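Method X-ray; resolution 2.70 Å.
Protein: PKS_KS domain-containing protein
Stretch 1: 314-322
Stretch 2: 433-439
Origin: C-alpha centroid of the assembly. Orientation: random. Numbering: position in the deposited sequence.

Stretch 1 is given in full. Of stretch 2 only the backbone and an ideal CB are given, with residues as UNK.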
ATOM      1  N   MET B 314       6.132  15.120  13.795  1.00 42.00           N
ATOM      2  CA  MET B 314       7.245  14.909  12.829  1.00 41.83           C
ATOM      3  C   MET B 314       6.928  15.611  11.501  1.00 39.98           C
ATOM      4  O   MET B 314       7.883  16.059  10.839  1.00 40.18           O
ATOM      5  CB  MET B 314       7.500  13.419  12.579  1.00 42.78           C
ATOM      6  CG  MET B 314       8.170  12.722  13.751  1.00 44.04           C
ATOM      7  SD  MET B 314       9.197  11.317  13.251  1.00 45.92           S
ATOM      8  CE  MET B 314       7.959  10.239  12.534  1.00 45.19           C
ATOM      9  N   ALA B 315       5.646  15.702  11.133  1.00 38.36           N
ATOM     10  CA  ALA B 315       5.161  16.402   9.918  1.00 37.50           C
ATOM     11  C   ALA B 315       5.419  17.910  10.045  1.00 37.06           C
ATOM     12  O   ALA B 315       5.773  18.534   9.025  1.00 36.28           O
ATOM     13  CB  ALA B 315       3.696  16.109   9.700  1.00 37.20           C
ATOM     14  N   LEU B 316       5.247  18.469  11.248  1.00 37.02           N
ATOM     15  CA  LEU B 316       5.447  19.917  11.539  1.00 37.52           C
ATOM     16  C   LEU B 316       6.946  20.244  11.558  1.00 37.89           C
ATOM     17  O   LEU B 316       7.311  21.325  11.056  1.00 37.43           O
ATOM     18  CB  LEU B 316       4.779  20.266  12.872  1.00 37.58           C
ATOM     19  CG  LEU B 316       3.255  20.378  12.827  1.00 37.52           C
ATOM     20  CD1 LEU B 316       2.655  20.240  14.217  1.00 37.56           C
ATOM     21  CD2 LEU B 316       2.824  21.689  12.188  1.00 37.66           C
ATOM     22  N   LYS B 317       7.774  19.354  12.119  1.00 38.62           N
ATOM     23  CA  LYS B 317       9.261  19.466  12.109  1.00 39.27           C
ATOM     24  C   LYS B 317       9.769  19.391  10.663  1.00 37.92           C
ATOM     25  O   LYS B 317      10.733  20.112  10.341  1.00 37.61           O
ATOM     26  CB  LYS B 317       9.915  18.369  12.960  1.00 40.82           C
ATOM     27  CG  LYS B 317      10.403  18.811  14.334  1.00 42.60           C
ATOM     28  CD  LYS B 317       9.307  18.923  15.372  1.00 43.95           C
ATOM     29  CE  LYS B 317       9.837  19.291  16.742  1.00 44.90           C
ATOM     30  NZ  LYS B 317       8.810  19.105  17.795  1.00 45.49           N
ATOM     31  N   ASP B 318       9.141  18.549   9.836  1.00 36.99           N
ATOM     32  CA  ASP B 318       9.491  18.343   8.404  1.00 36.30           C
ATOM     33  C   ASP B 318       9.175  19.617   7.610  1.00 36.37           C
ATOM     34  O   ASP B 318       9.976  19.972   6.722  1.00 36.06           O
ATOM     35  CB  ASP B 318       8.749  17.136   7.826  1.00 35.85           C
ATOM     36  CG  ASP B 318       9.221  16.748   6.436  1.00 35.44           C
ATOM     37  OD1 ASP B 318      10.385  16.323   6.312  1.00 35.45           O
ATOM     38  OD2 ASP B 318       8.428  16.898   5.487  1.00 35.27           O
ATOM     39  N   ALA B 319       8.050  20.271   7.920  1.00 36.56           N
ATOM     40  CA  ALA B 319       7.580  21.523   7.279  1.00 36.94           C
ATOM     41  C   ALA B 319       8.312  22.736   7.868  1.00 37.48           C
ATOM     42  O   ALA B 319       8.272  23.805   7.228  1.00 37.19           O
ATOM     43  CB  ALA B 319       6.086  21.658   7.451  1.00 36.88           C
ATOM     44  N   GLN B 320       8.942  22.574   9.040  1.00 38.35           N
ATOM     45  CA  GLN B 320       9.644  23.644   9.804  1.00 39.69           C
ATOM     46  C   GLN B 320       8.635  24.738  10.180  1.00 40.70           C
ATOM     47  O   GLN B 320       8.972  25.932  10.047  1.00 41.48           O
ATOM     48  CB  GLN B 320      10.822  24.208   9.002  1.00 40.05           C
ATOM     49  CG  GLN B 320      11.900  23.178   8.693  1.00 40.11           C
ATOM     50  CD  GLN B 320      13.010  23.737   7.839  1.00 40.34           C
ATOM     51  OE1 GLN B 320      13.430  23.126   6.858  1.00 40.50           O
ATOM     52  NE2 GLN B 320      13.498  24.912   8.205  1.00 40.15           N
ATOM     53  N   ILE B 321       7.445  24.330  10.636  1.00 41.40           N
ATOM     54  CA  ILE B 321       6.323  25.228  11.043  1.00 42.41           C
ATOM     55  C   ILE B 321       5.939  24.897  12.491  1.00 42.98           C
ATOM     56  O   ILE B 321       5.910  23.699  12.838  1.00 42.60           O
ATOM     57  CB  ILE B 321       5.129  25.088  10.074  1.00 42.83           C
ATOM     58  CG1 ILE B 321       5.483  25.592   8.671  1.00 43.26           C
ATOM     59  CG2 ILE B 321       3.892  25.787  10.621  1.00 42.85           C
ATOM     60  CD1 ILE B 321       4.511  25.165   7.595  1.00 43.38           C
ATOM     61  N   SER B 322       5.658  25.928  13.295  1.00 43.92           N
ATOM     62  CA  SER B 322       5.261  25.821  14.725  1.00 44.47           C
ATOM     63  C   SER B 322       3.820  25.323  14.819  1.00 44.32           C
ATOM     64  O   SER B 322       2.984  25.712  14.008  1.00 45.13           O
ATOM     65  CB  SER B 322       5.435  27.142  15.431  1.00 45.24           C
ATOM     66  OG  SER B 322       5.140  27.022  16.815  1.00 45.89           O
ATOM     67  N   UNK B 433      -0.458   8.649   8.563  1.00 30.90           N
ATOM     68  CA  UNK B 433       0.169   9.573   7.583  1.00 30.78           C
ATOM     69  C   UNK B 433      -0.432  10.974   7.735  1.00 30.37           C
ATOM     70  O   UNK B 433      -1.672  11.083   7.800  1.00 29.84           O
ATOM     71  CB  UNK B 433      -0.026   9.068   6.152  1.00 30.78           C
ATOM     72  N   UNK B 434       0.429  11.994   7.797  1.00 30.41           N
ATOM     73  CA  UNK B 434       0.055  13.429   7.966  1.00 30.43           C
ATOM     74  C   UNK B 434       0.820  14.257   6.927  1.00 30.26           C
ATOM     75  O   UNK B 434       2.029  14.008   6.750  1.00 30.08           O
ATOM     76  CB  UNK B 434       0.365  13.925   9.380  1.00 30.43           C
ATOM     77  N   UNK B 435       0.132  15.191   6.262  1.00 30.34           N
ATOM     78  CA  UNK B 435       0.749  16.254   5.412  1.00 30.63           C
ATOM     79  C   UNK B 435       0.336  17.616   5.980  1.00 30.94           C
ATOM     80  O   UNK B 435      -0.815  17.745   6.438  1.00 30.38           O
ATOM     81  CB  UNK B 435       0.318  16.127   3.949  1.00 30.63           C
ATOM     82  N   UNK B 436       1.258  18.581   5.966  1.00 31.71           N
ATOM     83  CA  UNK B 436       1.027  19.984   6.419  1.00 32.40           C
ATOM     84  C   UNK B 436       0.886  20.863   5.174  1.00 33.35           C
ATOM     85  O   UNK B 436       1.881  21.001   4.437  1.00 33.67           O
ATOM     86  CB  UNK B 436       2.166  20.486   7.309  1.00 32.40           C
ATOM     87  N   UNK B 437      -0.310  21.415   4.947  1.00 34.74           N
ATOM     88  CA  UNK B 437      -0.594  22.369   3.844  1.00 36.16           C
ATOM     89  C   UNK B 437      -0.639  23.791   4.410  1.00 36.79           C
ATOM     90  O   UNK B 437      -0.927  23.946   5.614  1.00 36.33           O
ATOM     91  CB  UNK B 437      -1.913  22.031   3.146  1.00 36.16           C
ATOM     92  N   UNK B 438      -0.364  24.782   3.559  1.00 38.33           N
ATOM     93  CA  UNK B 438      -0.123  26.195   3.950  1.00 39.98           C
ATOM     94  C   UNK B 438      -0.616  27.120   2.832  1.00 40.23           C
ATOM     95  O   UNK B 438      -0.494  26.738   1.650  1.00 40.17           O
ATOM     96  CB  UNK B 438       1.360  26.444   4.231  1.00 39.98           C
ATOM     97  N   UNK B 439      -1.157  28.286   3.199  1.00 40.84           N
ATOM     98  CA  UNK B 439      -1.596  29.349   2.266  1.00 41.41           C
ATOM     99  C   UNK B 439      -0.370  30.131   1.782  1.00 42.39           C
ATOM    100  O   UNK B 439       0.573  30.305   2.580  1.00 42.82           O
ATOM    101  CB  UNK B 439      -2.600  30.289   2.935  1.00 41.41           C
TER

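Position 433 has extended backbone angles (-140/132), and its ideal CB finds nothing of the 314-322 stretch within 5.5 Å. The helix therefore sets no condition here, and many side chains would do. The residue is Ser-433, whose OG is hydrogen-bonded elsewhere in the structure.

At position 434 the CA-to-CB bond points toward the helix, and the ideal CB lies 4.0 Å from the CB of Ala-315. This is also where the two backbones come nearest, with the CA of 434 and the CA of Ala-315 6.2 Å apart. A methyl group is all the helix offers, with neither charge nor polar side chain, so a compact apolar residue fits: alanine, valine or perhaps isoleucine, the branched ones being at ease with phi/psi of -132/135. The residue is Val-434. Its chi1 is t, and CG1 packs 3.8 Å from Ala-315 CB.

Strand alternation turns the CB of 435 away, so stretch 1 says little about it beyond a preference for residues that tolerate an extended backbone. It is Ile-435, which makes no contact with the helix.

Position 436 points toward the helix again and meets the richest surroundings. Its ideal CB is 4.1 Å from Ala-319 CB, 4.4 Å from Ala-315 O and 5.1 Å from Leu-316 CD2. The carbonyl needs no partner from the strand, since Ala-315 O already accepts from Ala-319 N (3.1 Å) within the helix. A branched aliphatic side chain suits this setting, valine or isoleucine above all. Val-436 it is, with chi1 t and the largest area covered by the other stretch of any residue here. CG2 lies 3.9 Å from Ala-315 CB and 4.3 Å from Leu-316 CD2, while CG1 reaches Ile-321 CD1 at 4.2 Å. The two methyls thus spread over the helix and the loop after it.

The CB of 437 points away, leaving size and polarity unconstrained by stretch 1. Met-437 occupies it without touching the helix.

At 438 the CB turns back, but the helix has ended, and the nearest atom to the ideal CB is Ile-321 CD1 at 4.8 Å. A moderate aliphatic residue could cover that methyl, as could a long chain whose methylenes lie against it and whose polar end runs on. Arg-438 takes the latter course: its chi angles are all t, its CD sits 3.8 Å from Ile-321 CD1, and no hydrogen bond links it to stretch 1.

Position 439 leaves the strand out of reach of stretch 1, where almost anything would serve; it is Ala-439.

Stretch 2 433-439: SVIVMRA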
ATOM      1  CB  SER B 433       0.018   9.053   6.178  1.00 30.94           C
ATOM      2  OG  SER B 433       0.817   7.895   5.982  1.00 31.17           O
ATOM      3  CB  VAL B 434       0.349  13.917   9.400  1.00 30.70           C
ATOM      4  CG1 VAL B 434      -0.006  15.385   9.591  1.00 30.73           C
ATOM      5  CG2 VAL B 434      -0.357  13.063  10.443  1.00 30.98           C
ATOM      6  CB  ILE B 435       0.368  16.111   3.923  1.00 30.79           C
ATOM      7  CG1 ILE B 435      -1.145  16.032   3.708  1.00 30.87           C
ATOM      8  CG2 ILE B 435       1.082  14.924   3.297  1.00 30.82           C
ATOM      9  CD1 ILE B 435      -1.586  16.383   2.308  1.00 31.26           C
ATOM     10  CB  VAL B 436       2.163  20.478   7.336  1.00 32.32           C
ATOM     11  CG1 VAL B 436       1.938  21.912   7.795  1.00 32.46           C
ATOM     12  CG2 VAL B 436       2.360  19.560   8.532  1.00 32.32           C
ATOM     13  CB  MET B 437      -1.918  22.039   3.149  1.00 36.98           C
ATOM     14  CG  MET B 437      -1.849  20.776   2.318  1.00 38.21           C
ATOM     15  SD  MET B 437      -3.059  20.767   0.979  1.00 39.91           S
ATOM     16  CE  MET B 437      -2.557  19.291   0.096  1.00 40.28           C
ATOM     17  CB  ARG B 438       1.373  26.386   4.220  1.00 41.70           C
ATOM     18  CG  ARG B 438       1.741  27.700   4.892  1.00 43.62           C
ATOM     19  CD  ARG B 438       3.240  27.792   5.104  1.00 45.55           C
ATOM     20  NE  ARG B 438       3.651  29.033   5.746  1.00 47.42           N
ATOM     21  CZ  ARG B 438       4.909  29.361   6.030  1.00 49.06           C
ATOM     22  NH1 ARG B 438       5.902  28.538   5.730  1.00 49.74           N
ATOM     23  NH2 ARG B 438       5.171  30.518   6.614  1.00 50.26           N
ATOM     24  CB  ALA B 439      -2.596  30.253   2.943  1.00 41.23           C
TER
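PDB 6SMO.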